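PDB 2V1O: cytosolic ACYL coenzyme A thioester hydrolase from Mus musculus, which catalyses the hydrolysis of fatty acyl-CoAs, preferring palmitoyl-CoA, to free fatty acids and coenzyme A, and is represented here by its N-terminal hotdog domain. Local coordinates for residues Arg129-Gln132 / Glu133-Arg137; Pro110-Leu113 / Lys114-Asp117. All coordinates share one frame; numbering follows the deposited sequence.

Contact 1: Arg129-Gln132 / Glu133-Arg137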
loop_
_atom_site.group_PDB
_atom_site.type_symbol
_atom_site.label_atom_id
_atom_site.label_comp_id
_atom_site.label_asym_id
_atom_site.label_seq_id
_atom_site.Cartn_x
_atom_site.Cartn_y
_atom_site.Cartn_z
ATOM N N ARG A 129 30.805 -21.422 19.486
ATOM C CA ARG A 129 30.966 -22.535 20.424
ATOM C C ARG A 129 30.202 -23.761 19.925
ATOM O O ARG A 129 29.140 -23.624 19.300
ATOM C CB ARG A 129 30.475 -22.138 21.818
ATOM C CG ARG A 129 31.203 -20.940 22.433
ATOM C CD ARG A 129 30.693 -20.607 23.834
ATOM N NE ARG A 129 29.232 -20.635 23.926
ATOM C CZ ARG A 129 28.423 -19.655 23.522
ATOM N NH1 ARG A 129 28.919 -18.545 22.984
ATOM N NH2 ARG A 129 27.109 -19.793 23.650
ATOM N N GLN A 130 30.745 -24.950 20.194
ATOM C CA GLN A 130 30.103 -26.211 19.798
ATOM C C GLN A 130 28.695 -26.331 20.381
ATOM O O GLN A 130 27.801 -26.891 19.744
ATOM C CB GLN A 130 30.944 -27.423 20.214
ATOM C CG GLN A 130 30.429 -28.751 19.645
ATOM C CD GLN A 130 31.089 -29.966 20.263
ATOM O OE1 GLN A 130 31.973 -30.580 19.662
ATOM N NE2 GLN A 130 30.663 -30.325 21.472
ATOM N N GLU A 131 28.524 -25.795 21.589
ATOM C CA GLU A 131 27.251 -25.772 22.320
ATOM C C GLU A 131 26.109 -25.149 21.502
ATOM O O GLU A 131 24.957 -25.581 21.598
ATOM C CB GLU A 131 27.452 -24.998 23.628
ATOM C CG GLU A 131 26.318 -25.073 24.637
ATOM C CD GLU A 131 26.564 -24.170 25.835
ATOM O OE1 GLU A 131 27.446 -24.492 26.657
ATOM O OE2 GLU A 131 25.869 -23.139 25.955
ATOM N N GLN A 132 26.436 -24.129 20.714
ATOM C CA GLN A 132 25.460 -23.477 19.842
ATOM C C GLN A 132 24.965 -24.429 18.751
ATOM O O GLN A 132 23.768 -24.471 18.445
ATOM C CB GLN A 132 26.059 -22.209 19.230
ATOM C CG GLN A 132 26.341 -21.109 20.247
ATOM C CD GLN A 132 27.111 -19.941 19.651
ATOM O OE1 GLN A 132 27.953 -20.120 18.768
ATOM N NE2 GLN A 132 26.831 -18.735 20.142
ATOM N N GLU A 133 25.886 -25.205 18.182
ATOM C CA GLU A 133 25.523 -26.184 17.162
ATOM C C GLU A 133 24.677 -27.314 17.746
ATOM O O GLU A 133 23.675 -27.717 17.145
ATOM C CB GLU A 133 26.754 -26.750 16.451
ATOM C CG GLU A 133 26.376 -27.590 15.235
ATOM C CD GLU A 133 27.562 -28.077 14.441
ATOM O OE1 GLU A 133 28.704 -27.982 14.935
ATOM O OE2 GLU A 133 27.344 -28.566 13.313
ATOM N N GLU A 134 25.082 -27.804 18.918
ATOM C CA GLU A 134 24.351 -28.854 19.631
ATOM C C GLU A 134 22.915 -28.446 19.947
ATOM O O GLU A 134 21.990 -29.235 19.755
ATOM C CB GLU A 134 25.080 -29.247 20.918
ATOM C CG GLU A 134 26.455 -29.848 20.695
ATOM C CD GLU A 134 27.178 -30.160 21.988
ATOM O OE1 GLU A 134 26.891 -29.511 23.023
ATOM O OE2 GLU A 134 28.038 -31.065 21.971
ATOM N N GLU A 135 22.739 -27.214 20.423
ATOM C CA GLU A 135 21.419 -26.694 20.782
ATOM C C GLU A 135 20.518 -26.546 19.558
ATOM O O GLU A 135 19.335 -26.899 19.605
ATOM C CB GLU A 135 21.543 -25.363 21.524
ATOM C CG GLU A 135 22.054 -25.493 22.964
ATOM C CD GLU A 135 22.547 -24.174 23.548
ATOM O OE1 GLU A 135 22.522 -23.143 22.837
ATOM O OE2 GLU A 135 22.969 -24.164 24.727
ATOM N N GLY A 136 21.087 -26.022 18.473
ATOM C CA GLY A 136 20.383 -25.916 17.198
ATOM C C GLY A 136 20.020 -27.270 16.617
ATOM O O GLY A 136 18.920 -27.450 16.090
ATOM N N ARG A 137 20.944 -28.228 16.730
ATOM C CA ARG A 137 20.723 -29.566 16.205
ATOM C C ARG A 137 19.545 -30.232 16.925
ATOM O O ARG A 137 18.726 -30.900 16.299
ATOM C CB ARG A 137 22.003 -30.394 16.324
ATOM C CG ARG A 137 21.920 -31.800 15.755
ATOM C CD ARG A 137 22.623 -32.761 16.695
ATOM N NE ARG A 137 22.217 -32.492 18.079
ATOM C CZ ARG A 137 23.045 -32.239 19.091
ATOM N NH1 ARG A 137 24.366 -32.263 18.919
ATOM N NH2 ARG A 137 22.539 -31.989 20.290
#
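Gln130, Glu131 and Gln132 pass their carbonyl oxygens in turn to the N-H groups of Glu134, Glu135 and Gly136, three successive i to i+4 bonds of an alpha-helix, of which Glu134 N to Gln130 O measures 3.0 Å with an N-H...O angle of 166°. Two pairs of side chains follow this spacing. The extended Gln130 and Glu134 converge at their outer ends, where NE2 of Gln130 lies 2.8 Å from OE2 of Glu134, the amide and carboxylate planes turned 38° apart. Glu134 has CG beside its own backbone N (chi1 -63°), which carries the methylene back over the preceding turn, 3.4 Å from Gln130 O. Glu135 leans back in the same way, its CG 3.2 Å from Glu131 O. These residues belong to the first turns of helix 130-146, the C-terminal helix that follows the last strand of the hotdog sheet. Here OE2 of Glu135 comes within 3.3 Å of OE2 of Glu131, an acidic pair whose repulsion may be eased by the positive end of the helix dipole and by solvent, since both residues are exposed. At the start of the turn, Gln132 reaches back so that its OE1 accepts Arg129 N at 3.2 Å, the donor standing above the amide carbonyl plane, in a way that recalls one half of a capping box; Leu128 N adds a weak bond to the same oxygen. The Arg129 guanidinium lays one face toward CD of Gln132, while Tyr127 touches the side chains of Gln132 and Glu133.

Contact 2: Pro110-Leu113 / Lys114-Asp117; sequences PLSL and KNVD
Ser112 turns its hydroxyl into the bend made by Lys114 and Asn115, where OG takes the backbone N-H of Asn115 at 3.0 Å in a nearly straight bond (169°). The N-H of Lys114 meets the same OG at 3.2 Å but with an angle of only 125°, a weak bond in the i to i+2 position of an ST turn, subordinate to the i to i+3 bond from Asn115. With OG placed opposite the backbone N (chi1 177°), the hydroxyl can address both amides, while CB of Ser112 rests 3.4 Å from Asn115 O. CB of Asn115 lies 3.8 Å from Ser112 OG. Outside the bend, OE2 of Glu44 is hydrogen-bonded to both side chains, through OG of the serine and ND2 of the asparagine. Across the loop a water bridges the two arms, giving a hydrogen to Ser112 O at 2.8 Å and accepting Asp117 N at the same length. Farther along, Leu111 and Asp117 run side by side and point the same way, CD1 of the leucine 4.0 Å from OD1 of the aspartate. The chain thus leaves strand 98-112 of the hotdog sheet and doubles back, and backbone bonds of Ser112 with Lys118 and of Pro110 with Leu120 pair the two arms beyond the bend. Leu111 also touches bound coenzyme A, Asp117 packs on Pro61 of a second subunit, and Leu113 meets Ala14 of that subunit and Leu94 of a third. Ser112 is buried, and its OG is held by the Asn115 amide and the Glu44 carboxylate, with Lys114 N adding a weak bond; the negative charge of Glu44 would be expected to polarise the hydroxyl and strengthen it as an acceptor for the turn.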
loop_
_atom_site.group_PDB
_atom_site.type_symbol
_atom_site.label_atom_id
_atom_site.label_comp_id
_atom_site.label_asym_id
_atom_site.label_seq_id
_atom_site.Cartn_x
_atom_site.Cartn_y
_atom_site.Cartn_z
ATOM N N PRO A 110 15.896 -23.264 1.009
ATOM C CA PRO A 110 16.216 -22.604 -0.259
ATOM C C PRO A 110 15.662 -23.354 -1.466
ATOM O O PRO A 110 15.852 -24.570 -1.592
ATOM C CB PRO A 110 17.751 -22.600 -0.289
ATOM C CG PRO A 110 18.152 -23.781 0.549
ATOM C CD PRO A 110 17.061 -23.968 1.586
ATOM N N LEU A 111 14.984 -22.613 -2.338
ATOM C CA LEU A 111 14.454 -23.165 -3.581
ATOM C C LEU A 111 15.116 -22.500 -4.770
ATOM O O LEU A 111 15.207 -21.271 -4.827
ATOM C CB LEU A 111 12.937 -22.980 -3.653
ATOM C CG LEU A 111 12.105 -23.579 -2.505
ATOM C CD1 LEU A 111 10.623 -23.294 -2.713
ATOM C CD2 LEU A 111 12.354 -25.078 -2.377
ATOM N N SER A 112 15.585 -23.322 -5.708
ATOM C CA SER A 112 16.212 -22.837 -6.934
ATOM C C SER A 112 15.303 -21.866 -7.698
ATOM O O SER A 112 14.085 -22.065 -7.787
ATOM C CB SER A 112 16.596 -24.018 -7.827
ATOM O OG SER A 112 17.145 -23.576 -9.055
ATOM N N LEU A 113 15.900 -20.805 -8.225
ATOM C CA LEU A 113 15.176 -19.877 -9.082
ATOM C C LEU A 113 14.960 -20.472 -10.473
ATOM O O LEU A 113 13.925 -20.236 -11.109
ATOM C CB LEU A 113 15.920 -18.542 -9.170
ATOM C CG LEU A 113 15.859 -17.668 -7.917
ATOM C CD1 LEU A 113 16.968 -16.623 -7.937
ATOM C CD2 LEU A 113 14.490 -17.005 -7.786
ATOM N N LYS A 114 15.941 -21.246 -10.931
ATOM C CA LYS A 114 15.926 -21.847 -12.266
ATOM C C LYS A 114 15.023 -23.081 -12.315
ATOM O O LYS A 114 14.223 -23.254 -13.247
ATOM C CB LYS A 114 17.358 -22.217 -12.668
ATOM C CG LYS A 114 17.545 -22.747 -14.093
ATOM C CD LYS A 114 18.943 -22.391 -14.601
ATOM C CE LYS A 114 19.071 -20.878 -14.848
ATOM N NZ LYS A 114 20.425 -20.347 -14.495
ATOM N N ASN A 115 15.160 -23.938 -11.309
ATOM C CA ASN A 115 14.464 -25.218 -11.270
ATOM C C ASN A 115 13.367 -25.182 -10.218
ATOM O O ASN A 115 13.658 -25.220 -9.018
ATOM C CB ASN A 115 15.465 -26.339 -10.974
ATOM C CG ASN A 115 16.545 -26.450 -12.033
ATOM O OD1 ASN A 115 16.256 -26.683 -13.210
ATOM N ND2 ASN A 115 17.800 -26.300 -11.619
ATOM N N VAL A 116 12.110 -25.104 -10.653
ATOM C CA VAL A 116 11.025 -24.811 -9.709
ATOM C C VAL A 116 10.830 -25.900 -8.652
ATOM O O VAL A 116 10.768 -27.102 -8.959
ATOM C CB VAL A 116 9.666 -24.398 -10.380
ATOM C CG1 VAL A 116 9.883 -23.678 -11.724
ATOM C CG2 VAL A 116 8.713 -25.569 -10.506
ATOM N N ASP A 117 10.748 -25.441 -7.405
ATOM C CA ASP A 117 10.620 -26.292 -6.219
ATOM C C ASP A 117 11.815 -27.228 -5.975
ATOM O O ASP A 117 11.708 -28.178 -5.198
ATOM C CB ASP A 117 9.290 -27.068 -6.226
ATOM C CG ASP A 117 8.071 -26.163 -6.057
ATOM O OD1 ASP A 117 8.174 -25.125 -5.368
ATOM O OD2 ASP A 117 7.001 -26.501 -6.610
HETATM O O HOH W 1 11.532 -22.834 -6.876
#

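How the contacts relate
The two contacts lie in series along the chain: contact 2 turns it out of strand 98-112, and contact 1 starts the helix 130-146 that comes next. They do not touch, their centres being 29 Å apart and their nearest atoms about 15 Å. Both are away from the active-site Asn12, yet they differ in their relation to coenzyme A. The Leu111 side chain of contact 2 belongs to a pocket for coenzyme A and comes within about 4 Å of the bound molecule, whereas the Glu133 side chain of contact 1 is about 12 Å from a bound molecule. Contact 2 also meets two neighbouring subunits of the six-chain assembly; contact 1 meets none.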